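Local coordinates for protein apoptosis regulator Bcl-2 homolog (Murid herpesvirus 4, PDB 4MI8) that protects infected host cells from apoptosis and, by binding host Beclin 1, inhibits starvation-induced autophagy, at residues T46-F49 with R50-Y53; K66-K69 with R70-K74; S78-V81 with D82-S86; G107-E111 with D112-L116. One frame throughout, in Å; residues are numbered along the deposited sequence.

Interaction 1. Residues T46-F49 with R50-Y53; sequences TQEF and RRHY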
loop_
_atom_site.group_PDB
_atom_site.type_symbol
_atom_site.label_atom_id
_atom_site.label_comp_id
_atom_site.label_asym_id
_atom_site.label_seq_id
_atom_site.Cartn_x
_atom_site.Cartn_y
_atom_site.Cartn_z
ATOM N N THR A 46 7.377 -1.061 2.377
ATOM C CA THR A 46 7.015 0.287 1.888
ATOM C C THR A 46 8.069 1.314 2.207
ATOM O O THR A 46 8.315 2.212 1.413
ATOM C CB THR A 46 5.597 0.794 2.319
ATOM O OG1 THR A 46 5.523 1.000 3.735
ATOM C CG2 THR A 46 4.423 -0.168 1.886
ATOM N N GLN A 47 8.708 1.209 3.362
ATOM C CA GLN A 47 9.748 2.160 3.706
ATOM C C GLN A 47 10.934 1.996 2.795
ATOM O O GLN A 47 11.539 2.982 2.387
ATOM C CB GLN A 47 10.117 2.017 5.179
ATOM C CG GLN A 47 9.034 2.604 6.115
ATOM C CD GLN A 47 9.250 2.225 7.567
ATOM O OE1 GLN A 47 9.738 1.123 7.844
ATOM N NE2 GLN A 47 8.856 3.110 8.521
ATOM N N GLU A 48 11.248 0.780 2.436
ATOM C CA GLU A 48 12.349 0.529 1.507
ATOM C C GLU A 48 12.010 1.074 0.116
ATOM O O GLU A 48 12.839 1.716 -0.566
ATOM C CB GLU A 48 12.555 -0.960 1.339
ATOM C CG GLU A 48 13.424 -1.585 2.358
ATOM C CD GLU A 48 14.809 -0.913 2.399
ATOM O OE1 GLU A 48 15.554 -1.014 1.403
ATOM O OE2 GLU A 48 15.161 -0.270 3.430
ATOM N N PHE A 49 10.767 0.826 -0.303
ATOM C CA PHE A 49 10.308 1.305 -1.624
ATOM C C PHE A 49 10.339 2.867 -1.634
ATOM O O PHE A 49 10.812 3.489 -2.568
ATOM C CB PHE A 49 8.905 0.812 -1.816
ATOM C CG PHE A 49 8.255 1.265 -3.098
ATOM C CD1 PHE A 49 7.652 2.549 -3.185
ATOM C CD2 PHE A 49 8.137 0.352 -4.212
ATOM C CE1 PHE A 49 7.009 2.925 -4.379
ATOM C CE2 PHE A 49 7.483 0.762 -5.386
ATOM C CZ PHE A 49 6.930 2.049 -5.486
ATOM N N ARG A 50 9.859 3.501 -0.589
ATOM C CA ARG A 50 9.932 4.987 -0.461
ATOM C C ARG A 50 11.347 5.560 -0.472
ATOM O O ARG A 50 11.561 6.615 -1.060
ATOM C CB ARG A 50 9.210 5.440 0.817
ATOM C CG ARG A 50 9.037 6.959 0.876
ATOM C CD ARG A 50 7.874 7.420 -0.036
ATOM N NE ARG A 50 6.564 6.901 0.460
ATOM C CZ ARG A 50 5.863 7.461 1.440
ATOM N NH1 ARG A 50 6.306 8.635 1.951
ATOM N NH2 ARG A 50 4.689 6.943 1.877
ATOM N N ARG A 51 12.334 4.853 0.103
ATOM C CA ARG A 51 13.717 5.331 0.061
ATOM C C ARG A 51 14.232 5.360 -1.384
ATOM O O ARG A 51 14.932 6.265 -1.781
ATOM C CB ARG A 51 14.661 4.431 0.824
ATOM C CG ARG A 51 14.728 4.643 2.308
ATOM C CD ARG A 51 15.738 3.667 2.926
ATOM N NE ARG A 51 17.140 4.014 2.626
ATOM C CZ ARG A 51 17.857 4.906 3.312
ATOM N NH1 ARG A 51 17.297 5.550 4.333
ATOM N NH2 ARG A 51 19.127 5.160 2.979
ATOM N N HIS A 52 13.862 4.380 -2.183
ATOM C CA HIS A 52 14.288 4.451 -3.608
ATOM C C HIS A 52 13.581 5.562 -4.341
ATOM O O HIS A 52 14.183 6.256 -5.131
ATOM C CB HIS A 52 13.973 3.141 -4.329
ATOM C CG HIS A 52 14.748 1.963 -3.821
ATOM N ND1 HIS A 52 16.066 1.788 -4.089
ATOM C CD2 HIS A 52 14.348 0.859 -3.118
ATOM C CE1 HIS A 52 16.500 0.658 -3.522
ATOM N NE2 HIS A 52 15.459 0.088 -2.912
ATOM N N TYR A 53 12.271 5.715 -4.115
ATOM C CA TYR A 53 11.583 6.808 -4.741
ATOM C C TYR A 53 12.274 8.130 -4.387
ATOM O O TYR A 53 12.563 8.925 -5.282
ATOM C CB TYR A 53 10.113 6.835 -4.324
ATOM C CG TYR A 53 9.341 8.031 -4.893
ATOM C CD1 TYR A 53 9.346 9.246 -4.209
ATOM C CD2 TYR A 53 8.528 7.913 -6.034
ATOM C CE1 TYR A 53 8.667 10.356 -4.725
ATOM C CE2 TYR A 53 7.781 9.023 -6.546
ATOM C CZ TYR A 53 7.875 10.223 -5.874
ATOM O OH TYR A 53 7.205 11.339 -6.285
#
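E48 and R51 lie side by side along helix 33-56 and point the same way, the carboxylate turned only 16° from the guanidinium plane. It is a methylene that comes nearest: R51 CD is 4.0 Å from E48 OE2, while R51 NE stays 4.8 Å from that same oxygen. The opposite charges may attract each other, but their charged atoms do not meet, and R51 is poorly ordered, which suits a long flexible chain at the surface. H52 meets the backbone of that glutamate instead. With its CG beside the backbone N (chi1 -65°), the imidazole turns back over the preceding turn, and E48 O lies oblique to the ring, 3.1 Å from H52 CD2.

Underneath is regular alpha-helix, with i to i+4 bonds from T46-R50 to F49-Y53; R50 N reaches T46 O at 2.8 Å and nearly straight (167°). The helix belongs to the Bcl-2 fold and lines the groove for BH3 helices: E48, F49, H52 and Y53 all pack against the bound Beclin 1 peptide. The apolar F49 ring goes into the buried side, against V90 of helix 86-103 and Y61, with R50 N at its edge, 3.5 Å from F49 CD1. Y53, one turn on, is buried as well, yet its hydroxyl is satisfied by A59 O. R50 places its CB 3.4 Å from T46 O and then bends at chi2 and chi3, a shape that delivers NE to a salt bridge with D94 of helix 86-103.

Interaction 2. Residues K66-K69 with R70-K74; sequences KNWK and RDLSK
The indole of W68 meets L72 one turn later at its six-membered ring: L72 CD2 comes to 3.6 Å from W68 CE3, at a slant that is neither over the face nor at the edge. One face of the indole carries the aliphatic part of K69, whose CD sits 3.6 Å above the W68 ring plane, displaced toward the rim. The N67 amide and the D71 carboxylate stand side by side, their planes 85° apart; D71 OD2 is 3.6 Å from N67 CB.

These residues lie at the start of helix 68-81 in the Bcl-2 helical bundle, just before a kink where the N atoms of S73 and K74 lack a bond to the preceding turn. N67 holds the N-cap position, but its side chain makes no capping bond. Its carbonyl instead starts the regular helix bonding, accepting D71 N at 3.3 Å, in the carbonyl plane, and a weak bond from R70 N. An aspartate so near a helix start probably also gains from the positive end of the helix dipole.

With chi1 at 75°, W68 packs its large ring on V99 and V103 of helix 86-103 and on D112 and L115 of helix 111-126. L72, apolar and buried, faces V95 and L116. Its backbone N bonds W68 O at 2.8 Å, and L72 CB lies 3.1 Å from that same oxygen.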
loop_
_atom_site.group_PDB
_atom_site.type_symbol
_atom_site.label_atom_id
_atom_site.label_comp_id
_atom_site.label_asym_id
_atom_site.label_seq_id
_atom_site.Cartn_x
_atom_site.Cartn_y
_atom_site.Cartn_z
ATOM N N LYS A 66 -3.435 14.196 -3.240
ATOM C CA LYS A 66 -4.406 15.092 -2.651
ATOM C C LYS A 66 -5.784 14.782 -3.233
ATOM O O LYS A 66 -6.759 14.995 -2.566
ATOM C CB LYS A 66 -4.044 16.560 -2.888
ATOM C CG LYS A 66 -4.027 17.005 -4.352
ATOM C CD LYS A 66 -3.834 18.517 -4.516
ATOM C CE LYS A 66 -2.431 18.957 -4.098
ATOM N NZ LYS A 66 -1.785 19.934 -5.037
ATOM N N ASN A 67 -5.862 14.256 -4.455
ATOM C CA ASN A 67 -7.161 13.934 -5.059
ATOM C C ASN A 67 -7.476 12.455 -5.112
ATOM O O ASN A 67 -8.223 12.007 -5.977
ATOM C CB ASN A 67 -7.257 14.496 -6.468
ATOM C CG ASN A 67 -6.509 15.805 -6.626
ATOM O OD1 ASN A 67 -6.466 16.618 -5.697
ATOM N ND2 ASN A 67 -5.913 16.020 -7.807
ATOM N N TRP A 68 -6.899 11.702 -4.181
ATOM C CA TRP A 68 -7.088 10.260 -4.085
ATOM C C TRP A 68 -8.536 9.910 -4.119
ATOM O O TRP A 68 -8.934 8.888 -4.681
ATOM C CB TRP A 68 -6.487 9.746 -2.796
ATOM C CG TRP A 68 -7.299 10.051 -1.553
ATOM C CD1 TRP A 68 -7.212 11.181 -0.747
ATOM C CD2 TRP A 68 -8.309 9.185 -0.899
ATOM N NE1 TRP A 68 -8.070 11.079 0.311
ATOM C CE2 TRP A 68 -8.754 9.910 0.289
ATOM C CE3 TRP A 68 -8.847 7.942 -1.170
ATOM C CZ2 TRP A 68 -9.724 9.407 1.142
ATOM C CZ3 TRP A 68 -9.809 7.432 -0.302
ATOM C CH2 TRP A 68 -10.239 8.146 0.833
ATOM N N LYS A 69 -9.343 10.758 -3.498
ATOM C CA LYS A 69 -10.801 10.613 -3.531
ATOM C C LYS A 69 -11.436 10.009 -4.817
ATOM O O LYS A 69 -12.060 8.932 -4.744
ATOM C CB LYS A 69 -11.460 11.935 -3.150
ATOM C CG LYS A 69 -11.395 12.270 -1.654
ATOM C CD LYS A 69 -12.166 11.330 -0.726
ATOM C CE LYS A 69 -13.258 10.486 -1.394
ATOM N NZ LYS A 69 -12.683 9.155 -1.786
ATOM N N ARG A 70 -11.250 10.678 -5.968
ATOM C CA ARG A 70 -11.778 10.217 -7.263
ATOM C C ARG A 70 -10.769 9.437 -8.108
ATOM O O ARG A 70 -11.157 8.633 -8.945
ATOM C CB ARG A 70 -12.343 11.413 -8.053
ATOM C CG ARG A 70 -13.192 11.056 -9.292
ATOM C CD ARG A 70 -14.168 12.160 -9.774
ATOM N NE ARG A 70 -14.628 11.954 -11.163
ATOM C CZ ARG A 70 -15.582 12.646 -11.795
ATOM N NH1 ARG A 70 -16.240 13.623 -11.197
ATOM N NH2 ARG A 70 -15.899 12.353 -13.046
ATOM N N ASP A 71 -9.474 9.660 -7.855
ATOM C CA ASP A 71 -8.379 9.130 -8.680
ATOM C C ASP A 71 -7.668 7.890 -8.164
ATOM O O ASP A 71 -6.849 7.302 -8.902
ATOM C CB ASP A 71 -7.295 10.198 -8.857
ATOM C CG ASP A 71 -7.832 11.503 -9.444
ATOM O OD1 ASP A 71 -9.007 11.557 -9.890
ATOM O OD2 ASP A 71 -7.059 12.489 -9.449
ATOM N N LEU A 72 -7.918 7.504 -6.906
ATOM C CA LEU A 72 -7.116 6.445 -6.319
ATOM C C LEU A 72 -7.229 5.202 -7.158
ATOM O O LEU A 72 -6.223 4.578 -7.462
ATOM C CB LEU A 72 -7.431 6.155 -4.835
ATOM C CG LEU A 72 -6.268 5.473 -4.062
ATOM C CD1 LEU A 72 -4.879 6.017 -4.432
ATOM C CD2 LEU A 72 -6.448 5.581 -2.568
ATOM N N SER A 73 -8.437 4.859 -7.576
ATOM C CA SER A 73 -8.628 3.597 -8.299
ATOM C C SER A 73 -7.987 3.637 -9.704
ATOM O O SER A 73 -7.636 2.593 -10.307
ATOM C CB SER A 73 -10.110 3.214 -8.357
ATOM O OG SER A 73 -10.930 4.354 -8.589
ATOM N N LYS A 74 -7.791 4.857 -10.190
ATOM C CA LYS A 74 -7.178 5.093 -11.508
ATOM C C LYS A 74 -5.647 4.859 -11.325
ATOM O O LYS A 74 -5.058 3.989 -12.001
ATOM C CB LYS A 74 -7.537 6.510 -11.995
ATOM C CG LYS A 74 -7.924 6.678 -13.466
ATOM C CD LYS A 74 -9.333 6.197 -13.762
ATOM C CE LYS A 74 -9.875 6.916 -15.011
ATOM N NZ LYS A 74 -11.033 6.315 -15.770
#

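Interaction 3. Residues S78-V81 with D82-S86; sequences SLFV and DVINS
F80 and V83 bring their carbonyls together where helix 68-81 gives way to the loop leading into helix 86-103. From V83 to N85 the backbone is extended (V83 phi/psi -165°/152°), and no hydrogen bond joins the two segments. F80 O and V83 O, both acceptors, are 3.4 Å apart, and V83 O is approached instead by F80 CA in a CA-H...O contact of 3.5 Å.

The extended course brings I84 back across the F80 side chain, the two crossing at about a right angle. I84 CD1 touches at the base of the aromatic group, 3.5 Å from F80 CB and 3.7 Å from F80 CD1, while the other branch, I84 CG2, reaches F80 CD1 at 3.9 Å. The ring is tucked among I89 and F92 of helix 86-103 and L129, so a large apolar group is well placed here; I84 also touches L129, and H132 as well.

D82 is the polar counterpart. The two oxygens of its carboxylate have different partners: OD2 forms a salt bridge with R88, and OD1 one with a basic side chain of the bound Beclin 1 peptide. S78 OG also hydrogen-bonds a polar side chain of the peptide. N85 caps the next helix, OD1 accepting from R88 N, while ND2 makes a weak bond to an acidic side chain of the peptide. N85 opens the Asn-Ser-Gly-Arg sequence that recalls the BH1 signature of Bcl-2 proteins, at the groove that receives a BH3 helix.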
loop_
_atom_site.group_PDB
_atom_site.type_symbol
_atom_site.label_atom_id
_atom_site.label_comp_id
_atom_site.label_asym_id
_atom_site.label_seq_id
_atom_site.Cartn_x
_atom_site.Cartn_y
_atom_site.Cartn_z
ATOM N N SER A 78 -3.440 1.840 -13.245
ATOM C CA SER A 78 -2.192 2.030 -14.053
ATOM C C SER A 78 -1.025 1.292 -13.469
ATOM O O SER A 78 -0.302 0.578 -14.175
ATOM C CB SER A 78 -1.818 3.498 -14.400
ATOM O OG SER A 78 -1.763 4.376 -13.282
ATOM N N LEU A 79 -0.921 1.357 -12.143
ATOM C CA LEU A 79 0.130 0.657 -11.450
ATOM C C LEU A 79 0.160 -0.877 -11.756
ATOM O O LEU A 79 1.229 -1.517 -11.633
ATOM C CB LEU A 79 -0.027 0.999 -9.961
ATOM C CG LEU A 79 0.868 0.495 -8.882
ATOM C CD1 LEU A 79 2.258 1.021 -9.206
ATOM C CD2 LEU A 79 0.342 1.000 -7.517
ATOM N N PHE A 80 -0.966 -1.490 -12.191
ATOM C CA PHE A 80 -0.911 -2.950 -12.496
ATOM C C PHE A 80 -1.160 -3.319 -13.984
ATOM O O PHE A 80 -1.179 -4.531 -14.380
ATOM C CB PHE A 80 -1.792 -3.743 -11.537
ATOM C CG PHE A 80 -1.315 -3.689 -10.069
ATOM C CD1 PHE A 80 -0.316 -4.527 -9.617
ATOM C CD2 PHE A 80 -1.873 -2.794 -9.163
ATOM C CE1 PHE A 80 0.126 -4.493 -8.299
ATOM C CE2 PHE A 80 -1.457 -2.767 -7.819
ATOM C CZ PHE A 80 -0.446 -3.608 -7.389
ATOM N N VAL A 81 -1.317 -2.273 -14.812
ATOM C CA VAL A 81 -1.679 -2.479 -16.243
ATOM C C VAL A 81 -0.667 -3.373 -16.889
ATOM O O VAL A 81 -0.968 -4.530 -17.224
ATOM C CB VAL A 81 -1.657 -1.221 -17.101
ATOM C CG1 VAL A 81 -2.549 -1.434 -18.322
ATOM C CG2 VAL A 81 -2.138 -0.017 -16.338
ATOM N N ASP A 82 0.540 -2.831 -17.024
ATOM C CA ASP A 82 1.629 -3.533 -17.680
ATOM C C ASP A 82 2.143 -4.812 -16.965
ATOM O O ASP A 82 2.596 -5.719 -17.641
ATOM C CB ASP A 82 2.765 -2.547 -17.985
ATOM C CG ASP A 82 3.370 -1.954 -16.724
ATOM O OD1 ASP A 82 2.644 -1.330 -15.888
ATOM O OD2 ASP A 82 4.594 -2.140 -16.594
ATOM N N VAL A 83 2.074 -4.903 -15.630
ATOM C CA VAL A 83 2.530 -6.126 -14.908
ATOM C C VAL A 83 2.035 -6.198 -13.446
ATOM O O VAL A 83 1.774 -5.151 -12.803
ATOM C CB VAL A 83 4.081 -6.273 -14.951
ATOM C CG1 VAL A 83 4.769 -5.138 -14.216
ATOM C CG2 VAL A 83 4.536 -7.626 -14.417
ATOM N N ILE A 84 1.894 -7.433 -12.944
ATOM C CA ILE A 84 1.686 -7.691 -11.511
ATOM C C ILE A 84 2.888 -8.417 -10.926
ATOM O O ILE A 84 3.222 -9.552 -11.320
ATOM C CB ILE A 84 0.478 -8.580 -11.194
ATOM C CG1 ILE A 84 -0.688 -8.316 -12.148
ATOM C CG2 ILE A 84 0.117 -8.435 -9.721
ATOM C CD1 ILE A 84 -1.645 -7.221 -11.728
ATOM N N ASN A 85 3.544 -7.750 -9.987
ATOM C CA ASN A 85 4.578 -8.416 -9.222
ATOM C C ASN A 85 4.577 -7.864 -7.810
ATOM O O ASN A 85 3.783 -6.976 -7.483
ATOM C CB ASN A 85 5.935 -8.339 -9.927
ATOM C CG ASN A 85 6.495 -6.917 -9.997
ATOM O OD1 ASN A 85 6.239 -6.082 -9.140
ATOM N ND2 ASN A 85 7.281 -6.645 -11.031
ATOM N N SER A 86 5.432 -8.384 -6.945
ATOM C CA SER A 86 5.296 -7.981 -5.559
ATOM C C SER A 86 5.789 -6.571 -5.320
ATOM O O SER A 86 5.364 -5.945 -4.395
ATOM C CB SER A 86 5.985 -8.982 -4.651
ATOM O OG SER A 86 7.341 -9.063 -5.036
#

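Interaction 4. Residues G107-E111 with D112-L116; sequences GSWTE and DHELL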
loop_
_atom_site.group_PDB
_atom_site.type_symbol
_atom_site.label_atom_id
_atom_site.label_comp_id
_atom_site.label_asym_id
_atom_site.label_seq_id
_atom_site.Cartn_x
_atom_site.Cartn_y
_atom_site.Cartn_z
ATOM N N GLY A 107 -3.747 10.205 13.410
ATOM C CA GLY A 107 -4.081 9.429 14.609
ATOM C C GLY A 107 -5.554 9.098 14.786
ATOM O O GLY A 107 -6.006 8.928 15.898
ATOM N N SER A 108 -6.298 9.009 13.688
ATOM C CA SER A 108 -7.732 8.751 13.780
ATOM C C SER A 108 -8.242 7.758 12.737
ATOM O O SER A 108 -7.735 7.698 11.618
ATOM C CB SER A 108 -8.516 10.062 13.677
ATOM O OG SER A 108 -7.870 11.099 14.394
ATOM N N TRP A 109 -9.256 6.986 13.121
ATOM C CA TRP A 109 -9.900 6.051 12.219
ATOM C C TRP A 109 -11.176 6.648 11.706
ATOM O O TRP A 109 -12.287 6.232 12.098
ATOM C CB TRP A 109 -10.183 4.732 12.927
ATOM C CG TRP A 109 -10.442 3.583 11.984
ATOM C CD1 TRP A 109 -11.530 2.714 11.980
ATOM C CD2 TRP A 109 -9.598 3.137 10.864
ATOM N NE1 TRP A 109 -11.419 1.793 10.969
ATOM C CE2 TRP A 109 -10.285 1.991 10.264
ATOM C CE3 TRP A 109 -8.392 3.556 10.324
ATOM C CZ2 TRP A 109 -9.767 1.314 9.174
ATOM C CZ3 TRP A 109 -7.881 2.864 9.223
ATOM C CH2 TRP A 109 -8.554 1.771 8.665
ATOM N N THR A 110 -11.037 7.636 10.828
ATOM C CA THR A 110 -12.177 8.391 10.301
ATOM C C THR A 110 -12.861 7.575 9.251
ATOM O O THR A 110 -12.367 6.499 8.869
ATOM C CB THR A 110 -11.757 9.720 9.660
ATOM O OG1 THR A 110 -11.118 9.438 8.424
ATOM C CG2 THR A 110 -10.776 10.470 10.565
ATOM N N GLU A 111 -13.961 8.121 8.760
ATOM C CA GLU A 111 -14.787 7.472 7.763
ATOM C C GLU A 111 -14.100 7.358 6.418
ATOM O O GLU A 111 -14.402 6.440 5.678
ATOM C CB GLU A 111 -16.097 8.235 7.597
ATOM C CG GLU A 111 -16.857 8.437 8.919
ATOM C CD GLU A 111 -17.418 7.129 9.519
ATOM O OE1 GLU A 111 -18.278 6.504 8.842
ATOM O OE2 GLU A 111 -17.026 6.726 10.661
ATOM N N ASP A 112 -13.226 8.317 6.101
ATOM C CA ASP A 112 -12.372 8.280 4.919
ATOM C C ASP A 112 -11.309 7.189 4.995
ATOM O O ASP A 112 -10.979 6.598 3.964
ATOM C CB ASP A 112 -11.629 9.586 4.730
ATOM C CG ASP A 112 -12.479 10.645 4.115
ATOM O OD1 ASP A 112 -13.588 10.313 3.635
ATOM O OD2 ASP A 112 -12.031 11.813 4.117
ATOM N N HIS A 113 -10.759 6.953 6.188
ATOM C CA HIS A 113 -9.947 5.758 6.384
ATOM C C HIS A 113 -10.650 4.508 5.980
ATOM O O HIS A 113 -10.051 3.639 5.329
ATOM C CB HIS A 113 -9.543 5.605 7.807
ATOM C CG HIS A 113 -8.510 6.589 8.246
ATOM N ND1 HIS A 113 -8.819 7.852 8.577
ATOM C CD2 HIS A 113 -7.140 6.435 8.466
ATOM C CE1 HIS A 113 -7.686 8.492 8.967
ATOM N NE2 HIS A 113 -6.666 7.609 8.910
ATOM N N GLU A 114 -11.930 4.410 6.338
ATOM C CA GLU A 114 -12.760 3.243 6.023
ATOM C C GLU A 114 -12.959 3.121 4.544
ATOM O O GLU A 114 -12.991 2.048 4.023
ATOM C CB GLU A 114 -14.101 3.277 6.785
ATOM C CG GLU A 114 -13.953 2.733 8.221
ATOM C CD GLU A 114 -15.124 3.063 9.179
ATOM O OE1 GLU A 114 -15.998 3.922 8.852
ATOM O OE2 GLU A 114 -15.175 2.464 10.287
ATOM N N LEU A 115 -13.037 4.253 3.871
ATOM C CA LEU A 115 -13.174 4.343 2.411
ATOM C C LEU A 115 -11.870 3.953 1.695
ATOM O O LEU A 115 -11.843 3.171 0.720
ATOM C CB LEU A 115 -13.477 5.796 2.103
ATOM C CG LEU A 115 -14.379 6.063 0.939
ATOM C CD1 LEU A 115 -15.816 5.653 1.324
ATOM C CD2 LEU A 115 -14.203 7.555 0.656
ATOM N N LEU A 116 -10.770 4.493 2.202
ATOM C CA LEU A 116 -9.421 4.034 1.786
ATOM C C LEU A 116 -9.283 2.499 1.928
ATOM O O LEU A 116 -8.865 1.804 0.987
ATOM C CB LEU A 116 -8.343 4.776 2.584
ATOM C CG LEU A 116 -6.923 4.403 2.145
ATOM C CD1 LEU A 116 -6.673 4.729 0.665
ATOM C CD2 LEU A 116 -5.955 5.090 3.104
#
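T110 OG1 and H113 ND1 share a 2.8 Å hydrogen bond in which either could be the donor, the hydroxyl lying at the edge of the imidazole and in its plane. The same T110 OG1 accepts a weak capping bond from D112 N at 3.3 Å, so the threonine acts as N-cap of helix 111-126. A chi1 of 73° is what turns this oxygen over the first turn. The backbone follows with L115 N to E111 O at 3.1 Å and a weak bond from E114 N to T110 O.

Packing begins where H113 CB lies over one face of the W109 indole. This is a CH-pi contact, H113 CB being 3.8 Å from the centroid of the W109 six-membered ring, while the two ring planes meet obliquely at 48°. W109 itself is laid on T16, L19 and K20 of helix 8-23, a broad flat group joining that helix to the loop, and H113 is buried, reaching L104 and also S23 of helix 8-23. E114 CG, oblique to the indole, is 3.9 Å from W109 NE1.

Farther out, the carboxylates of E111 and E114 run alongside, E111 OE1 3.4 Å from E114 OE1 and their planes 81° apart. Two like charges this close should repel; the positive end of the helix dipole probably eases the cost, and the pair may hold a proton more readily than isolated glutamates would.

In the fold
Interactions 1, 2 and 3 are partly buried, whereas interaction 4 lies at the surface, across the chain's centre from 1 and 3. Interactions 2 and 3 sit at the two ends of helix 68-81, their centres about 17 Å apart. Interactions 2 and 4 touch directly: L72 CD2 meets L116 CD1 at 3.4 Å, joining helices 68-81 and 111-126 in part through leucines, with W68 and K69 also touching helix 111-126. Interactions 1 and 3 do not touch, yet both face the Beclin 1 peptide, 1 largely by packing and 3 with a salt bridge and hydrogen bonds. Side chains cap helix starts in 3 (N85) and 4 (T110), but not at N67 in 2; 1 is mid-helix.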